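Local coordinates for protein phenolic acid decarboxylase (Sedimentibacter hydroxybenzoicus, PDB 7AE5) that is an oxygen-sensitive enzyme that catalyses the reversible decarboxylation of 4-hydroxybenzoate and 3,4-dihydroxybenzoate, using prenylated FMN and manganese as cofactors, at residues P338-V343 against V353-K358; V327-Q332 against T375-P380. All blocks are in the same frame, centred on the assembly; numbering follows the deposited sequence.

Contact 1: residues P338-V343 against V353-K358; sequences PEVVAV and VIISTK
Val341 N and Ala342 N converge on one acceptor, Ser356 O, and with that double donation the antiparallel hairpin of strands 340-347 and 352-357 takes in a classic beta bulge. The Val341 N to Ser356 O bond measures 2.8 Å and the Ala342 N to Ser356 O bond 3.3 Å; both donors approach from the same face of the carbonyl plane. Ser356 N returns a bond to Ala342 O, and beyond the bulge Lys358 N donates to Glu339 O at 2.8 Å, nearly straight at 171° but with the nitrogen 38° above the carbonyl plane. The register accordingly shifts by one residue, from Val340 opposite Thr357 to Ala342 opposite Ser356.

Val340, Val343, Ile355 and Thr357 share one face of the sheet. Val340 CG1, anti to the backbone N (chi1 169°), meets Ile355 CG2 at 4.0 Å, while its CG2 lies against Thr357 OG1. An alanine at Val340 would probably open a gap beside Ile355 CG2 and Thr357 OG1, because both methyls that reach them would be gone. Tyr330 and Leu333 of helix 323-336 and Val368 of helix 364-372 cover this face. Outside the pair, Glu339 OE1 forms a salt bridge with Arg360. Ser356 starts toward the face it shares with Ala342, and its OG lies 3.3 Å from Val341 CB.

Contact 2: residues V327-Q332 against T375-P380; sequences VPLYKQ and TPHGMP
Leu329 and Thr375 meet with their side chains at about a right angle, and Leu329 CD2 comes to 3.6 Å from Thr375 OG1. The same methyl lies 4.1 Å from His377 CB, so one branch of the leucine touches both residues. Its other branch, CD1, approaches His377 ND1 obliquely to the ring. Leu329 and His377 likewise cross at about a right angle; the imidazole itself stacks on Tyr381. His377 ND1 is buried by the contact and has no polar partner in the model.

Thr375 OG1 accepts from Gly378 N at 3.1 Å, a capping bond with an N-H...O angle of 136° at the turn leading into helix 378-381. OG1 lies between the backbone N and the carbonyl carbon (chi1 51°), which brings it back over this turn, and it is also hydrogen-bonded to Leu372 O. The contact thus sets one side of helix 323-336 against the start of a short helix, both within the C-terminal domain of the UbiD family.

Gln332 approaches Thr375 obliquely. Its chain is extended beyond CG, with CD anti to CA (chi2 178°), and the amide oxygen OE1 ends 3.2 Å from Thr375 CB and 3.3 Å from Thr375 CG2. No direct hydrogen bond joins the segments; instead a water donates to Gln332 OE1 at 2.7 Å and accepts from His377 N at 2.8 Å. Arg371 of a second subunit, another copy of this protein, also packs against Thr375.

Contacts 1 and 2 lie with their centres about 12 Å apart in the C-terminal domain, and helix 323-336 joins them directly. Residues 327-332 belong to this helix, which the chain follows with strand 340-347 of contact 1. Tyr330 provides the physical connection: its CE1 is 3.3 Å from Val341 O, and its CA is 3.6 Å from Val343 CG2. The relation to the active site differs. Contact 1 is structural packing away from the annotated sites, whereas in contact 2 the His377 side chain lies about 11 Å from that of His185, a predicted manganese ligand, too far for direct contact with it.

Contact 1: residues P338-V343 against V353-K358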
loop_
_atom_site.group_PDB
_atom_site.type_symbol
_atom_site.label_atom_id
_atom_site.label_comp_id
_atom_site.label_asym_id
_atom_site.label_seq_id
_atom_site.Cartn_x
_atom_site.Cartn_y
_atom_site.Cartn_z
ATOM N N PRO C 338 24.253 6.202 -20.843
ATOM C CA PRO C 338 25.674 5.827 -20.773
ATOM C C PRO C 338 26.182 5.624 -19.354
ATOM O O PRO C 338 27.297 5.114 -19.185
ATOM C CB PRO C 338 26.376 7.005 -21.461
ATOM C CG PRO C 338 25.426 8.157 -21.247
ATOM C CD PRO C 338 24.073 7.542 -21.427
ATOM N N GLU C 339 25.400 5.989 -18.336
ATOM C CA GLU C 339 25.799 5.784 -16.950
ATOM C C GLU C 339 25.705 4.328 -16.522
ATOM O O GLU C 339 26.254 3.970 -15.475
ATOM C CB GLU C 339 24.936 6.647 -16.039
ATOM C CG GLU C 339 25.184 8.124 -16.231
ATOM C CD GLU C 339 24.121 8.766 -17.098
ATOM O OE1 GLU C 339 24.062 10.010 -17.147
ATOM O OE2 GLU C 339 23.332 8.022 -17.721
ATOM N N VAL C 340 25.029 3.485 -17.299
ATOM C CA VAL C 340 24.907 2.080 -16.945
ATOM C C VAL C 340 26.253 1.393 -17.124
ATOM O O VAL C 340 26.894 1.504 -18.178
ATOM C CB VAL C 340 23.815 1.406 -17.785
ATOM C CG1 VAL C 340 23.877 -0.102 -17.615
ATOM C CG2 VAL C 340 22.449 1.937 -17.383
ATOM N N VAL C 341 26.686 0.674 -16.093
ATOM C CA VAL C 341 27.989 0.018 -16.107
ATOM C C VAL C 341 27.880 -1.434 -16.560
ATOM O O VAL C 341 28.697 -1.901 -17.358
ATOM C CB VAL C 341 28.634 0.135 -14.709
ATOM C CG1 VAL C 341 29.913 -0.672 -14.632
ATOM C CG2 VAL C 341 28.912 1.594 -14.381
ATOM N N ALA C 342 26.876 -2.165 -16.076
ATOM C CA ALA C 342 26.714 -3.568 -16.430
ATOM C C ALA C 342 25.289 -4.008 -16.130
ATOM O O ALA C 342 24.617 -3.438 -15.266
ATOM C CB ALA C 342 27.710 -4.457 -15.676
ATOM N N VAL C 343 24.843 -5.033 -16.852
ATOM C CA VAL C 343 23.532 -5.642 -16.652
ATOM C C VAL C 343 23.737 -7.131 -16.413
ATOM O O VAL C 343 24.349 -7.821 -17.238
ATOM C CB VAL C 343 22.596 -5.406 -17.849
ATOM C CG1 VAL C 343 21.294 -6.175 -17.662
ATOM C CG2 VAL C 343 22.320 -3.920 -18.017
ATOM N N VAL C 353 16.928 -9.386 -12.689
ATOM C CA VAL C 353 17.892 -8.503 -13.342
ATOM C C VAL C 353 18.551 -7.625 -12.288
ATOM O O VAL C 353 17.868 -7.063 -11.426
ATOM C CB VAL C 353 17.231 -7.629 -14.427
ATOM C CG1 VAL C 353 18.266 -6.742 -15.104
ATOM C CG2 VAL C 353 16.523 -8.494 -15.457
ATOM N N ILE C 354 19.873 -7.503 -12.360
ATOM C CA ILE C 354 20.637 -6.594 -11.515
ATOM C C ILE C 354 21.423 -5.663 -12.424
ATOM O O ILE C 354 22.239 -6.121 -13.234
ATOM C CB ILE C 354 21.575 -7.346 -10.556
ATOM C CG1 ILE C 354 20.841 -8.519 -9.907
ATOM C CG2 ILE C 354 22.123 -6.400 -9.496
ATOM C CD1 ILE C 354 21.717 -9.365 -9.030
ATOM N N ILE C 355 21.178 -4.361 -12.294
ATOM C CA ILE C 355 21.843 -3.341 -13.097
ATOM C C ILE C 355 22.751 -2.526 -12.189
ATOM O O ILE C 355 22.306 -2.012 -11.156
ATOM C CB ILE C 355 20.834 -2.420 -13.803
ATOM C CG1 ILE C 355 19.830 -3.232 -14.617
ATOM C CG2 ILE C 355 21.557 -1.414 -14.689
ATOM C CD1 ILE C 355 18.524 -2.502 -14.856
ATOM N N SER C 356 24.015 -2.402 -12.575
ATOM C CA SER C 356 24.922 -1.449 -11.953
ATOM C C SER C 356 24.993 -0.201 -12.817
ATOM O O SER C 356 25.101 -0.286 -14.044
ATOM C CB SER C 356 26.321 -2.041 -11.762
ATOM O OG SER C 356 26.989 -2.210 -12.998
ATOM N N THR C 357 24.923 0.959 -12.176
ATOM C CA THR C 357 24.903 2.204 -12.923
ATOM C C THR C 357 25.461 3.320 -12.057
ATOM O O THR C 357 25.464 3.240 -10.826
ATOM C CB THR C 357 23.485 2.550 -13.388
ATOM O OG1 THR C 357 23.524 3.700 -14.244
ATOM C CG2 THR C 357 22.599 2.842 -12.189
ATOM N N LYS C 358 25.945 4.361 -12.727
ATOM C CA LYS C 358 26.200 5.629 -12.065
ATOM C C LYS C 358 24.893 6.406 -11.993
ATOM O O LYS C 358 24.145 6.469 -12.973
ATOM C CB LYS C 358 27.264 6.427 -12.818
ATOM C CG LYS C 358 27.896 7.540 -11.997
ATOM C CD LYS C 358 27.581 8.912 -12.572
ATOM C CE LYS C 358 28.232 10.011 -11.746
ATOM N NZ LYS C 358 29.717 9.906 -11.757
#

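Contact 2: residues V327-Q332 against T375-P380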
loop_
_atom_site.group_PDB
_atom_site.type_symbol
_atom_site.label_atom_id
_atom_site.label_comp_id
_atom_site.label_asym_id
_atom_site.label_seq_id
_atom_site.Cartn_x
_atom_site.Cartn_y
_atom_site.Cartn_z
ATOM N N VAL C 327 24.031 -9.193 -22.379
ATOM C CA VAL C 327 24.716 -8.251 -23.269
ATOM C C VAL C 327 23.739 -7.456 -24.133
ATOM O O VAL C 327 23.900 -6.229 -24.235
ATOM C CB VAL C 327 25.784 -8.981 -24.096
ATOM C CG1 VAL C 327 26.311 -8.079 -25.202
ATOM C CG2 VAL C 327 26.925 -9.436 -23.198
ATOM N N PRO C 328 22.732 -8.065 -24.778
ATOM C CA PRO C 328 21.782 -7.239 -25.546
ATOM C C PRO C 328 21.038 -6.227 -24.696
ATOM O O PRO C 328 20.888 -5.074 -25.116
ATOM C CB PRO C 328 20.832 -8.277 -26.162
ATOM C CG PRO C 328 21.630 -9.525 -26.211
ATOM C CD PRO C 328 22.465 -9.501 -24.970
ATOM N N LEU C 329 20.573 -6.619 -23.506
ATOM C CA LEU C 329 19.881 -5.670 -22.639
ATOM C C LEU C 329 20.804 -4.534 -22.221
ATOM O O LEU C 329 20.382 -3.374 -22.149
ATOM C CB LEU C 329 19.322 -6.385 -21.409
ATOM C CG LEU C 329 18.140 -7.326 -21.643
ATOM C CD1 LEU C 329 17.832 -8.124 -20.386
ATOM C CD2 LEU C 329 16.920 -6.541 -22.095
ATOM N N TYR C 330 22.070 -4.851 -21.939
ATOM C CA TYR C 330 23.034 -3.812 -21.592
ATOM C C TYR C 330 23.205 -2.815 -22.732
ATOM O O TYR C 330 23.288 -1.604 -22.501
ATOM C CB TYR C 330 24.375 -4.450 -21.223
ATOM C CG TYR C 330 25.537 -3.485 -21.186
ATOM C CD1 TYR C 330 25.729 -2.639 -20.100
ATOM C CD2 TYR C 330 26.447 -3.423 -22.234
ATOM C CE1 TYR C 330 26.794 -1.755 -20.063
ATOM C CE2 TYR C 330 27.513 -2.542 -22.206
ATOM C CZ TYR C 330 27.681 -1.712 -21.119
ATOM O OH TYR C 330 28.741 -0.834 -21.088
ATOM N N LYS C 331 23.247 -3.307 -23.973
ATOM C CA LYS C 331 23.421 -2.413 -25.113
ATOM C C LYS C 331 22.190 -1.540 -25.331
ATOM O O LYS C 331 22.316 -0.373 -25.719
ATOM C CB LYS C 331 23.737 -3.221 -26.371
ATOM C CG LYS C 331 25.153 -3.772 -26.421
ATOM C CD LYS C 331 25.427 -4.444 -27.755
ATOM C CE LYS C 331 26.842 -4.992 -27.828
ATOM N NZ LYS C 331 27.869 -3.957 -27.522
ATOM N N GLN C 332 20.993 -2.084 -25.094
ATOM C CA GLN C 332 19.782 -1.280 -25.232
ATOM C C GLN C 332 19.710 -0.199 -24.161
ATOM O O GLN C 332 19.330 0.941 -24.449
ATOM C CB GLN C 332 18.541 -2.173 -25.179
ATOM C CG GLN C 332 18.599 -3.372 -26.113
ATOM C CD GLN C 332 17.376 -4.263 -26.012
ATOM O OE1 GLN C 332 16.667 -4.254 -25.007
ATOM N NE2 GLN C 332 17.132 -5.054 -27.051
ATOM N N THR C 375 12.073 -2.444 -22.480
ATOM C CA THR C 375 12.749 -3.083 -23.599
ATOM C C THR C 375 11.932 -4.265 -24.106
ATOM O O THR C 375 11.055 -4.770 -23.400
ATOM C CB THR C 375 14.139 -3.548 -23.173
ATOM O OG1 THR C 375 14.036 -4.313 -21.966
ATOM C CG2 THR C 375 15.041 -2.350 -22.928
ATOM N N PRO C 376 12.182 -4.726 -25.340
ATOM C CA PRO C 376 11.414 -5.874 -25.857
ATOM C C PRO C 376 11.443 -7.098 -24.956
ATOM O O PRO C 376 10.419 -7.779 -24.815
ATOM C CB PRO C 376 12.089 -6.150 -27.206
ATOM C CG PRO C 376 12.564 -4.815 -27.649
ATOM C CD PRO C 376 12.999 -4.096 -26.393
ATOM N N HIS C 377 12.583 -7.396 -24.336
ATOM C CA HIS C 377 12.690 -8.566 -23.477
ATOM C C HIS C 377 12.380 -8.250 -22.020
ATOM O O HIS C 377 11.694 -9.030 -21.351
ATOM C CB HIS C 377 14.091 -9.172 -23.586
ATOM C CG HIS C 377 14.240 -10.481 -22.877
ATOM N ND1 HIS C 377 14.690 -10.576 -21.578
ATOM C CD2 HIS C 377 14.004 -11.749 -23.287
ATOM C CE1 HIS C 377 14.722 -11.846 -21.218
ATOM N NE2 HIS C 377 14.311 -12.579 -22.236
ATOM N N GLY C 378 12.873 -7.120 -21.510
ATOM C CA GLY C 378 12.665 -6.804 -20.108
ATOM C C GLY C 378 11.221 -6.515 -19.761
ATOM O O GLY C 378 10.783 -6.795 -18.641
ATOM N N MET C 379 10.467 -5.936 -20.702
ATOM C CA MET C 379 9.063 -5.599 -20.486
ATOM C C MET C 379 8.243 -6.795 -20.017
ATOM O O MET C 379 7.587 -6.699 -18.971
ATOM C CB MET C 379 8.426 -5.010 -21.747
ATOM C CG MET C 379 7.051 -4.432 -21.509
ATOM S SD MET C 379 6.486 -3.419 -22.872
ATOM C CE MET C 379 7.510 -2.016 -22.582
ATOM N N PRO C 380 8.218 -7.929 -20.750
ATOM C CA PRO C 380 7.390 -9.051 -20.291
ATOM C C PRO C 380 8.117 -10.010 -19.357
ATOM O O PRO C 380 7.473 -10.684 -18.551
ATOM C CB PRO C 380 7.000 -9.743 -21.601
ATOM C CG PRO C 380 8.169 -9.519 -22.483
ATOM C CD PRO C 380 8.763 -8.191 -22.098
HETATM O O HOH W 1 15.029 -6.420 -25.309
#